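Local coordinates for amino Transferase (Eubacterium rectale, PDB 3ELE), which binds pyridoxal-5'-phosphate and, as a member of the class I and II aminotransferase family, probably moves amino groups between amino acids and keto acids, at residues L21-G25 and K353-I359; E311-L316 and I373-R379; K339-D343 and I392-N397. All coordinates share one frame; numbering follows the deposited sequence.

Interaction 1 of 3, residues L21-G25 and K353-I359. With EDO (1,2-ethanediol), chain G.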
loop_
_atom_site.group_PDB
_atom_site.type_symbol
_atom_site.label_atom_id
_atom_site.label_comp_id
_atom_site.label_asym_id
_atom_site.label_seq_id
_atom_site.Cartn_x
_atom_site.Cartn_y
_atom_site.Cartn_z
ATOM N N LEU A 21 -22.139 12.422 -6.616
ATOM C CA LEU A 21 -23.536 12.063 -6.330
ATOM C C LEU A 21 -23.718 11.914 -4.816
ATOM O O LEU A 21 -24.685 12.443 -4.267
ATOM C CB LEU A 21 -23.931 10.780 -7.076
ATOM C CG LEU A 21 -25.394 10.349 -7.040
ATOM C CD1 LEU A 21 -26.249 11.427 -7.635
ATOM C CD2 LEU A 21 -25.571 9.032 -7.797
ATOM N N PHE A 22 -22.776 11.238 -4.147
ATOM C CA PHE A 22 -22.805 11.104 -2.674
ATOM C C PHE A 22 -22.793 12.464 -1.948
ATOM O O PHE A 22 -23.600 12.684 -1.032
ATOM C CB PHE A 22 -21.670 10.213 -2.147
ATOM C CG PHE A 22 -21.604 10.166 -0.645
ATOM C CD1 PHE A 22 -22.538 9.420 0.075
ATOM C CD2 PHE A 22 -20.651 10.923 0.060
ATOM C CE1 PHE A 22 -22.514 9.390 1.490
ATOM C CE2 PHE A 22 -20.611 10.904 1.472
ATOM C CZ PHE A 22 -21.551 10.134 2.189
ATOM N N GLU A 23 -21.873 13.349 -2.346
ATOM C CA GLU A 23 -21.774 14.712 -1.778
ATOM C C GLU A 23 -22.994 15.563 -2.132
ATOM O O GLU A 23 -23.443 16.364 -1.306
ATOM C CB GLU A 23 -20.488 15.420 -2.232
ATOM C CG GLU A 23 -19.188 14.733 -1.775
ATOM C CD GLU A 23 -18.999 14.714 -0.260
ATOM O OE1 GLU A 23 -19.234 15.768 0.395
ATOM O OE2 GLU A 23 -18.603 13.645 0.271
ATOM N N TYR A 24 -23.520 15.404 -3.355
ATOM C CA TYR A 24 -24.789 16.049 -3.751
ATOM C C TYR A 24 -25.937 15.690 -2.782
ATOM O O TYR A 24 -26.734 16.564 -2.418
ATOM C CB TYR A 24 -25.161 15.697 -5.202
ATOM C CG TYR A 24 -26.525 16.172 -5.647
ATOM C CD1 TYR A 24 -26.723 17.491 -6.046
ATOM C CD2 TYR A 24 -27.623 15.294 -5.684
ATOM C CE1 TYR A 24 -27.980 17.945 -6.463
ATOM C CE2 TYR A 24 -28.892 15.734 -6.096
ATOM C CZ TYR A 24 -29.065 17.062 -6.485
ATOM O OH TYR A 24 -30.285 17.523 -6.902
ATOM N N GLY A 25 -26.010 14.421 -2.366
ATOM C CA GLY A 25 -27.029 13.968 -1.397
ATOM C C GLY A 25 -26.937 14.636 -0.025
ATOM O O GLY A 25 -27.967 14.908 0.602
ATOM N N LYS A 353 -33.123 11.730 -9.944
ATOM C CA LYS A 353 -32.583 12.877 -9.171
ATOM C C LYS A 353 -33.660 13.935 -8.845
ATOM O O LYS A 353 -33.610 14.533 -7.773
ATOM C CB LYS A 353 -31.395 13.534 -9.905
ATOM C CG LYS A 353 -30.168 13.740 -9.075
ATOM C CD LYS A 353 -29.078 14.358 -9.927
ATOM C CE LYS A 353 -27.710 14.192 -9.331
ATOM N NZ LYS A 353 -26.672 14.830 -10.202
ATOM N N GLU A 354 -34.647 14.128 -9.736
ATOM C CA GLU A 354 -35.774 15.060 -9.492
ATOM C C GLU A 354 -36.612 14.724 -8.242
ATOM O O GLU A 354 -37.325 15.606 -7.737
ATOM C CB GLU A 354 -36.752 15.135 -10.685
ATOM C CG GLU A 354 -36.185 15.610 -12.026
ATOM C CD GLU A 354 -37.246 15.714 -13.146
ATOM O OE1 GLU A 354 -38.340 15.114 -13.041
ATOM O OE2 GLU A 354 -36.981 16.408 -14.152
ATOM N N GLU A 355 -36.586 13.461 -7.799
ATOM C CA GLU A 355 -37.309 12.997 -6.598
ATOM C C GLU A 355 -36.346 12.553 -5.492
ATOM O O GLU A 355 -36.733 11.796 -4.590
ATOM C CB GLU A 355 -38.262 11.838 -6.960
ATOM C CG GLU A 355 -39.183 12.099 -8.164
ATOM C CD GLU A 355 -39.994 13.379 -8.037
ATOM O OE1 GLU A 355 -40.429 13.700 -6.910
ATOM O OE2 GLU A 355 -40.199 14.059 -9.069
ATOM N N ASP A 356 -35.104 13.045 -5.565
ATOM C CA ASP A 356 -34.035 12.763 -4.602
ATOM C C ASP A 356 -33.644 11.289 -4.431
ATOM O O ASP A 356 -33.206 10.875 -3.349
ATOM C CB ASP A 356 -34.331 13.466 -3.261
ATOM C CG ASP A 356 -34.225 14.971 -3.360
ATOM O OD1 ASP A 356 -33.108 15.448 -3.668
ATOM O OD2 ASP A 356 -35.231 15.667 -3.081
ATOM N N VAL A 357 -33.758 10.530 -5.529
ATOM C CA VAL A 357 -33.318 9.146 -5.598
ATOM C C VAL A 357 -31.983 9.196 -6.320
ATOM O O VAL A 357 -31.929 9.555 -7.505
ATOM C CB VAL A 357 -34.334 8.248 -6.327
ATOM C CG1 VAL A 357 -33.767 6.839 -6.530
ATOM C CG2 VAL A 357 -35.659 8.201 -5.520
ATOM N N LEU A 358 -30.917 8.830 -5.605
ATOM C CA LEU A 358 -29.564 8.887 -6.102
ATOM C C LEU A 358 -29.100 7.473 -6.497
ATOM O O LEU A 358 -28.690 6.668 -5.668
ATOM C CB LEU A 358 -28.641 9.567 -5.077
ATOM C CG LEU A 358 -29.201 10.832 -4.393
ATOM C CD1 LEU A 358 -28.156 11.462 -3.489
ATOM C CD2 LEU A 358 -29.684 11.846 -5.397
ATOM N N ILE A 359 -29.249 7.185 -7.782
ATOM C CA ILE A 359 -28.865 5.904 -8.388
ATOM C C ILE A 359 -27.804 6.206 -9.405
ATOM O O ILE A 359 -27.673 7.344 -9.833
ATOM C CB ILE A 359 -30.078 5.121 -8.965
ATOM C CG1 ILE A 359 -30.897 5.953 -9.978
ATOM C CG2 ILE A 359 -30.938 4.713 -7.827
ATOM C CD1 ILE A 359 -32.106 5.252 -10.540
HETATM C C1 EDO G . -35.476 18.083 -6.910
HETATM O O1 EDO G . -36.706 18.391 -7.571
HETATM C C2 EDO G . -34.606 19.325 -6.859
HETATM O O2 EDO G . -33.232 18.935 -6.856
HETATM O O HOH W 1 -32.195 15.788 -6.142
#
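Y24 and K353 meet by charge over a ring face. The lysine chain, extended beyond CG, passes obliquely over the tyrosine, and K353 NZ stands 4.6 Å from the centroid of the Y24 ring, only 8° off the ring normal, a cation-pi contact. The neighbouring methylene joins in: K353 CE lies 4.1 Å from the same centroid, displaced toward the rim, as a CH-pi partner. Placing CG of Y24 anti to the backbone N (chi1 173°) swings the ring out from helix 17-32 beneath the lysine.

Apolar packing supplies the second layer. L21 CG rests 3.9 Å from L358 CB, while L21 CD1 approaches K353 CE to 3.6 Å, so that methylene touches both the leucine and the ring. The other methyl, L21 CD2, touches the backbone at 3.4 Å from I359 O. The two methyls of L358 divide between two residues of the helix: CD2 sits at the edge of the Y24 ring, and L358 CD1 presses to 3.5 Å from G25 CA, closer than usual carbon packing.

The backbone sets the frame: helix 345-353 ends in a Schellman motif, with D356 as the C-prime residue at positive phi, and the chain turns directly into strand 357-358, paired in parallel with strand 38-39. The N-terminal helix 17-32 thus packs on C-terminal elements, consistent with the small domain of fold-type I aminotransferases, built from both chain ends.

Polar links run through a water, to which Y24 OH donates at 2.7 Å and which donates in turn to K353 O and D356 OD1. D356 OD1 also forms a salt bridge with R28. Nearby, a 1,2-ethanediol, probably from the crystallisation liquor, donates through its O1 to E354 O, 2.9 Å away.

Interaction 2 of 3, residues E311-L316 and I373-R379; sequences ENRDLL and ISYCVDR
N312 and R379 are the pair with the nearest CA atoms, 5.8 Å from N312 CA to R379 CA, where helix 306-323 passes the loop joining strand 370-374 to helix 379-396. In that loop C376 centres an inverse gamma turn, and D378 takes the N-cap position of the next helix, its OD1 accepting from E380 N.

The buried amide of N312 bonds to this turn. Its ND2 donates to Y375 O at 2.9 Å in a fairly straight bond (163°) that meets the carbonyl nearly head-on, and it makes a weak, strongly bent bond (122°) to V377 O. On the other branch, N312 OD1 lies 3.3 Å from R379 CB.

Y375 holds its CG between the backbone N and the carbonyl carbon (chi1 55°), which lays the ring along the helix: R313 CA is over one face, R313 CB is 3.6 Å from Y375 CE1, and the two side chains run alongside each other. The R313 guanidinium continues past the ring, gripping D314 OD1 side-on through NE and NH2, and NH2 also reaches D226. One turn on from N312, L316 CD2 packs 3.7 Å from I373 CG2, and L315 CD2 lies over one face of the R379 guanidinium.

Chemically, one amide ties helix to turn mainly through Y375 O, with a weak second bond to V377 O, whereas E311, with OE1 4.3 Å from R379 NE and no N-H aimed at it, can probably add only a diffuse attraction.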
loop_
_atom_site.group_PDB
_atom_site.type_symbol
_atom_site.label_atom_id
_atom_site.label_comp_id
_atom_site.label_asym_id
_atom_site.label_seq_id
_atom_site.Cartn_x
_atom_site.Cartn_y
_atom_site.Cartn_z
ATOM N N GLU A 311 -32.065 -8.983 3.828
ATOM C CA GLU A 311 -33.344 -8.310 4.137
ATOM C C GLU A 311 -33.536 -7.046 3.295
ATOM O O GLU A 311 -34.625 -6.825 2.776
ATOM C CB GLU A 311 -33.482 -8.019 5.633
ATOM C CG GLU A 311 -33.775 -9.263 6.458
ATOM C CD GLU A 311 -34.072 -8.981 7.937
ATOM O OE1 GLU A 311 -33.859 -7.833 8.412
ATOM O OE2 GLU A 311 -34.536 -9.927 8.627
ATOM N N ASN A 312 -32.469 -6.255 3.139
ATOM C CA ASN A 312 -32.493 -5.066 2.261
ATOM C C ASN A 312 -32.712 -5.436 0.789
ATOM O O ASN A 312 -33.491 -4.766 0.120
ATOM C CB ASN A 312 -31.226 -4.191 2.410
ATOM C CG ASN A 312 -31.213 -3.355 3.708
ATOM O OD1 ASN A 312 -32.120 -3.420 4.536
ATOM N ND2 ASN A 312 -30.157 -2.574 3.876
ATOM N N ARG A 313 -32.045 -6.500 0.311
ATOM C CA ARG A 313 -32.215 -6.993 -1.070
ATOM C C ARG A 313 -33.674 -7.308 -1.344
ATOM O O ARG A 313 -34.232 -6.809 -2.302
ATOM C CB ARG A 313 -31.401 -8.269 -1.351
ATOM C CG ARG A 313 -31.443 -8.740 -2.832
ATOM C CD ARG A 313 -31.038 -10.211 -3.005
ATOM N NE ARG A 313 -31.875 -11.101 -2.203
ATOM C CZ ARG A 313 -31.813 -12.435 -2.188
ATOM N NH1 ARG A 313 -30.980 -13.100 -2.966
ATOM N NH2 ARG A 313 -32.629 -13.124 -1.397
ATOM N N ASP A 314 -34.266 -8.130 -0.482
ATOM C CA ASP A 314 -35.660 -8.572 -0.615
ATOM C C ASP A 314 -36.665 -7.419 -0.555
ATOM O O ASP A 314 -37.626 -7.384 -1.314
ATOM C CB ASP A 314 -35.994 -9.616 0.471
ATOM C CG ASP A 314 -35.185 -10.896 0.333
ATOM O OD1 ASP A 314 -34.603 -11.104 -0.728
ATOM O OD2 ASP A 314 -35.148 -11.715 1.273
ATOM N N LEU A 315 -36.410 -6.466 0.332
ATOM C CA LEU A 315 -37.279 -5.296 0.485
ATOM C C LEU A 315 -37.226 -4.448 -0.807
ATOM O O LEU A 315 -38.253 -4.170 -1.399
ATOM C CB LEU A 315 -36.851 -4.490 1.714
ATOM C CG LEU A 315 -37.754 -3.395 2.268
ATOM C CD1 LEU A 315 -39.064 -4.008 2.824
ATOM C CD2 LEU A 315 -37.011 -2.676 3.402
ATOM N N LEU A 316 -36.022 -4.122 -1.273
ATOM C CA LEU A 316 -35.838 -3.329 -2.507
ATOM C C LEU A 316 -36.374 -4.050 -3.757
ATOM O O LEU A 316 -37.040 -3.435 -4.601
ATOM C CB LEU A 316 -34.347 -2.975 -2.703
ATOM C CG LEU A 316 -33.955 -1.944 -3.759
ATOM C CD1 LEU A 316 -34.586 -0.578 -3.405
ATOM C CD2 LEU A 316 -32.449 -1.847 -3.856
ATOM N N ILE A 373 -28.126 0.231 -8.000
ATOM C CA ILE A 373 -28.730 0.741 -6.764
ATOM C C ILE A 373 -28.068 -0.054 -5.618
ATOM O O ILE A 373 -28.269 -1.255 -5.495
ATOM C CB ILE A 373 -30.273 0.504 -6.774
ATOM C CG1 ILE A 373 -30.919 1.069 -8.049
ATOM C CG2 ILE A 373 -30.909 1.083 -5.532
ATOM C CD1 ILE A 373 -32.453 1.071 -8.084
ATOM N N SER A 374 -27.229 0.599 -4.819
ATOM C CA SER A 374 -26.555 -0.062 -3.700
ATOM C C SER A 374 -27.566 -0.194 -2.570
ATOM O O SER A 374 -28.360 0.738 -2.359
ATOM C CB SER A 374 -25.348 0.752 -3.219
ATOM O OG SER A 374 -24.447 1.011 -4.274
ATOM N N TYR A 375 -27.571 -1.341 -1.880
ATOM C CA TYR A 375 -28.488 -1.552 -0.723
ATOM C C TYR A 375 -27.784 -1.794 0.612
ATOM O O TYR A 375 -28.442 -2.166 1.604
ATOM C CB TYR A 375 -29.614 -2.543 -1.028
ATOM C CG TYR A 375 -29.185 -3.886 -1.521
ATOM C CD1 TYR A 375 -28.878 -4.911 -0.622
ATOM C CD2 TYR A 375 -29.117 -4.162 -2.882
ATOM C CE1 TYR A 375 -28.485 -6.170 -1.076
ATOM C CE2 TYR A 375 -28.744 -5.447 -3.337
ATOM C CZ TYR A 375 -28.435 -6.441 -2.413
ATOM O OH TYR A 375 -28.044 -7.704 -2.808
ATOM N N CYS A 376 -26.487 -1.460 0.666
ATOM C CA CYS A 376 -25.704 -1.339 1.912
ATOM C C CYS A 376 -26.113 0.044 2.522
ATOM O O CYS A 376 -25.307 0.976 2.735
ATOM C CB CYS A 376 -24.202 -1.443 1.608
ATOM S SG CYS A 376 -23.672 -0.499 0.124
ATOM N N VAL A 377 -27.405 0.138 2.805
ATOM C CA VAL A 377 -28.078 1.362 3.221
ATOM C C VAL A 377 -29.007 1.000 4.358
ATOM O O VAL A 377 -29.171 -0.182 4.678
ATOM C CB VAL A 377 -28.924 1.959 2.046
ATOM C CG1 VAL A 377 -28.038 2.274 0.812
ATOM C CG2 VAL A 377 -30.094 1.016 1.659
ATOM N N ASP A 378 -29.650 2.019 4.925
ATOM C CA ASP A 378 -30.562 1.834 6.030
ATOM C C ASP A 378 -31.869 1.226 5.515
ATOM O O ASP A 378 -32.456 1.729 4.552
ATOM C CB ASP A 378 -30.827 3.176 6.713
ATOM C CG ASP A 378 -31.378 3.023 8.112
ATOM O OD1 ASP A 378 -32.447 2.389 8.313
ATOM O OD2 ASP A 378 -30.735 3.580 9.029
ATOM N N ARG A 379 -32.319 0.157 6.178
ATOM C CA ARG A 379 -33.551 -0.557 5.829
ATOM C C ARG A 379 -34.773 0.372 5.741
ATOM O O ARG A 379 -35.552 0.271 4.801
ATOM C CB ARG A 379 -33.806 -1.698 6.836
ATOM C CG ARG A 379 -35.051 -2.544 6.547
ATOM C CD ARG A 379 -35.155 -3.798 7.432
ATOM N NE ARG A 379 -36.373 -4.540 7.089
ATOM C CZ ARG A 379 -37.596 -4.323 7.589
ATOM N NH1 ARG A 379 -37.829 -3.379 8.523
ATOM N NH2 ARG A 379 -38.617 -5.072 7.151
#

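Interaction 3 of 3, residues K339-D343 and I392-N397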
loop_
_atom_site.group_PDB
_atom_site.type_symbol
_atom_site.label_atom_id
_atom_site.label_comp_id
_atom_site.label_asym_id
_atom_site.label_seq_id
_atom_site.Cartn_x
_atom_site.Cartn_y
_atom_site.Cartn_z
ATOM N N LYS A 339 -33.134 -2.261 -14.724
ATOM C CA LYS A 339 -33.224 -1.697 -16.059
ATOM C C LYS A 339 -33.821 -0.277 -16.003
ATOM O O LYS A 339 -34.835 -0.055 -15.334
ATOM C CB LYS A 339 -34.014 -2.578 -17.052
ATOM C CG LYS A 339 -33.746 -2.025 -18.453
ATOM C CD LYS A 339 -34.012 -2.820 -19.669
ATOM C CE LYS A 339 -33.204 -2.137 -20.854
ATOM N NZ LYS A 339 -33.058 -0.590 -20.789
ATOM N N ALA A 340 -33.176 0.669 -16.696
ATOM C CA ALA A 340 -33.673 2.053 -16.785
ATOM C C ALA A 340 -34.994 2.084 -17.575
ATOM O O ALA A 340 -35.243 1.207 -18.413
ATOM C CB ALA A 340 -32.647 2.955 -17.454
ATOM N N LEU A 341 -35.829 3.084 -17.307
ATOM C CA LEU A 341 -37.129 3.216 -17.985
ATOM C C LEU A 341 -37.006 3.745 -19.416
ATOM O O LEU A 341 -37.982 3.739 -20.155
ATOM C CB LEU A 341 -38.103 4.028 -17.140
ATOM C CG LEU A 341 -38.307 3.454 -15.726
ATOM C CD1 LEU A 341 -39.302 4.286 -14.979
ATOM C CD2 LEU A 341 -38.750 1.992 -15.734
ATOM N N GLU A 342 -35.814 4.223 -19.782
ATOM C CA GLU A 342 -35.469 4.587 -21.162
ATOM C C GLU A 342 -34.062 4.061 -21.433
ATOM O O GLU A 342 -33.342 3.722 -20.489
ATOM C CB GLU A 342 -35.575 6.097 -21.393
ATOM C CG GLU A 342 -34.824 6.966 -20.396
ATOM C CD GLU A 342 -34.820 8.424 -20.800
ATOM O OE1 GLU A 342 -34.298 8.723 -21.896
ATOM O OE2 GLU A 342 -35.300 9.272 -20.017
ATOM N N ASP A 343 -33.690 3.965 -22.711
ATOM C CA ASP A 343 -32.349 3.495 -23.123
ATOM C C ASP A 343 -31.216 4.331 -22.532
ATOM O O ASP A 343 -30.145 3.793 -22.256
ATOM C CB ASP A 343 -32.173 3.540 -24.663
ATOM C CG ASP A 343 -33.080 2.575 -25.418
ATOM O OD1 ASP A 343 -33.599 1.592 -24.828
ATOM O OD2 ASP A 343 -33.249 2.811 -26.635
ATOM N N ILE A 392 -41.261 8.398 -9.941
ATOM C CA ILE A 392 -40.300 8.318 -11.061
ATOM C C ILE A 392 -40.898 7.451 -12.195
ATOM O O ILE A 392 -40.919 7.875 -13.347
ATOM C CB ILE A 392 -38.923 7.749 -10.626
ATOM C CG1 ILE A 392 -38.197 8.712 -9.682
ATOM C CG2 ILE A 392 -38.030 7.473 -11.848
ATOM C CD1 ILE A 392 -37.115 8.020 -8.854
ATOM N N TYR A 393 -41.395 6.271 -11.826
ATOM C CA TYR A 393 -42.045 5.327 -12.746
ATOM C C TYR A 393 -43.185 5.991 -13.533
ATOM O O TYR A 393 -43.255 5.857 -14.758
ATOM C CB TYR A 393 -42.582 4.120 -11.970
ATOM C CG TYR A 393 -42.968 2.985 -12.869
ATOM C CD1 TYR A 393 -41.995 2.087 -13.316
ATOM C CD2 TYR A 393 -44.290 2.808 -13.292
ATOM C CE1 TYR A 393 -42.315 1.042 -14.145
ATOM C CE2 TYR A 393 -44.627 1.746 -14.133
ATOM C CZ TYR A 393 -43.614 0.875 -14.546
ATOM O OH TYR A 393 -43.887 -0.171 -15.361
ATOM N N LYS A 394 -44.054 6.693 -12.799
ATOM C CA LYS A 394 -45.161 7.501 -13.353
ATOM C C LYS A 394 -44.757 8.542 -14.408
ATOM O O LYS A 394 -45.569 8.842 -15.280
ATOM C CB LYS A 394 -45.972 8.226 -12.251
ATOM C CG LYS A 394 -47.296 7.575 -11.847
ATOM C CD LYS A 394 -47.177 6.382 -10.920
ATOM C CE LYS A 394 -48.576 5.899 -10.514
ATOM N NZ LYS A 394 -48.544 4.792 -9.513
ATOM N N LYS A 395 -43.549 9.110 -14.301
ATOM C CA LYS A 395 -43.029 10.079 -15.303
ATOM C C LYS A 395 -42.980 9.470 -16.707
ATOM O O LYS A 395 -43.218 10.166 -17.689
ATOM C CB LYS A 395 -41.606 10.576 -14.971
ATOM C CG LYS A 395 -41.431 11.336 -13.641
ATOM C CD LYS A 395 -39.935 11.629 -13.371
ATOM C CE LYS A 395 -39.695 12.277 -12.005
ATOM N NZ LYS A 395 -40.285 13.626 -11.870
ATOM N N TYR A 396 -42.633 8.180 -16.766
ATOM C CA TYR A 396 -42.524 7.404 -17.999
ATOM C C TYR A 396 -43.802 6.692 -18.393
ATOM O O TYR A 396 -44.098 6.590 -19.581
ATOM C CB TYR A 396 -41.414 6.359 -17.857
ATOM C CG TYR A 396 -40.043 6.967 -17.775
ATOM C CD1 TYR A 396 -39.293 7.182 -18.934
ATOM C CD2 TYR A 396 -39.493 7.350 -16.547
ATOM C CE1 TYR A 396 -38.033 7.737 -18.876
ATOM C CE2 TYR A 396 -38.217 7.915 -16.478
ATOM C CZ TYR A 396 -37.492 8.105 -17.647
ATOM O OH TYR A 396 -36.235 8.655 -17.615
ATOM N N ASN A 397 -44.535 6.194 -17.397
ATOM C CA ASN A 397 -45.765 5.416 -17.585
ATOM C C ASN A 397 -46.951 6.152 -16.962
ATOM O O ASN A 397 -47.318 5.937 -15.801
ATOM C CB ASN A 397 -45.551 4.027 -16.989
ATOM C CG ASN A 397 -44.344 3.335 -17.595
ATOM O OD1 ASN A 397 -44.400 2.862 -18.721
ATOM N ND2 ASN A 397 -43.235 3.306 -16.857
#
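Y396 and L341 both turn CG anti to the carbonyl carbon, and for the tyrosine (chi1 -68°) this lays the ring against the loop that follows strand 335-339. E342 takes a different position, with CG between its backbone N and carbonyl carbon (chi1 52°); its chain, extended beyond CG, then carries the carboxylate to the ring's rim.

L341 sits over one face of the Y396 ring. Its CB is 3.6 Å from the ring centroid, 13° off the normal, a CH-pi contact over the centre. From there the methyl CD1 of L341 reaches Y396 CD2 at 3.4 Å and continues to the helix backbone, 3.7 Å from Y393 CA. The same CD1 lies 3.9 Å from Y393 CD1, so this one leucine bridges two residues three apart, nearly a turn of the helix.

At the ring edge, Y396 OH donates to E342 OE2 at 2.7 Å, using the anti lone pair of that oxygen. A phenylalanine in place of Y396 is likely to leave the E342 carboxylate without its hydroxyl donor and freer to turn.

The contact joins the C-terminal part of helix 379-396 to the surface loop between strand 335-339 and helix 345-353. Its chemistry combines a ring face that holds the leucine with a hydroxyl whose short bond to a carboxylate would probably fix the direction of its hydrogen.

In the fold
The three contacts lie on the same side of the chain's centre, and their segments interleave: 21-25, 311-316, 339-343, 353-359, 373-379, 392-397. Interaction 1 is the middle one, its centre about 16 Å from those of interactions 2 and 3, which stand about 21 Å apart. It touches interaction 2 by packing of I359 on I373, and interaction 3 through K395, which forms salt bridges with E354 and E355. Interactions 2 and 3 share no touch, but strand 370-374 leads on to helix 379-396, whose two ends they use. Interaction 1 brings helix 17-32 from the chain's start onto these C-terminal elements, which interactions 2 and 3 interlink, as in the small domain of fold-type I enzymes.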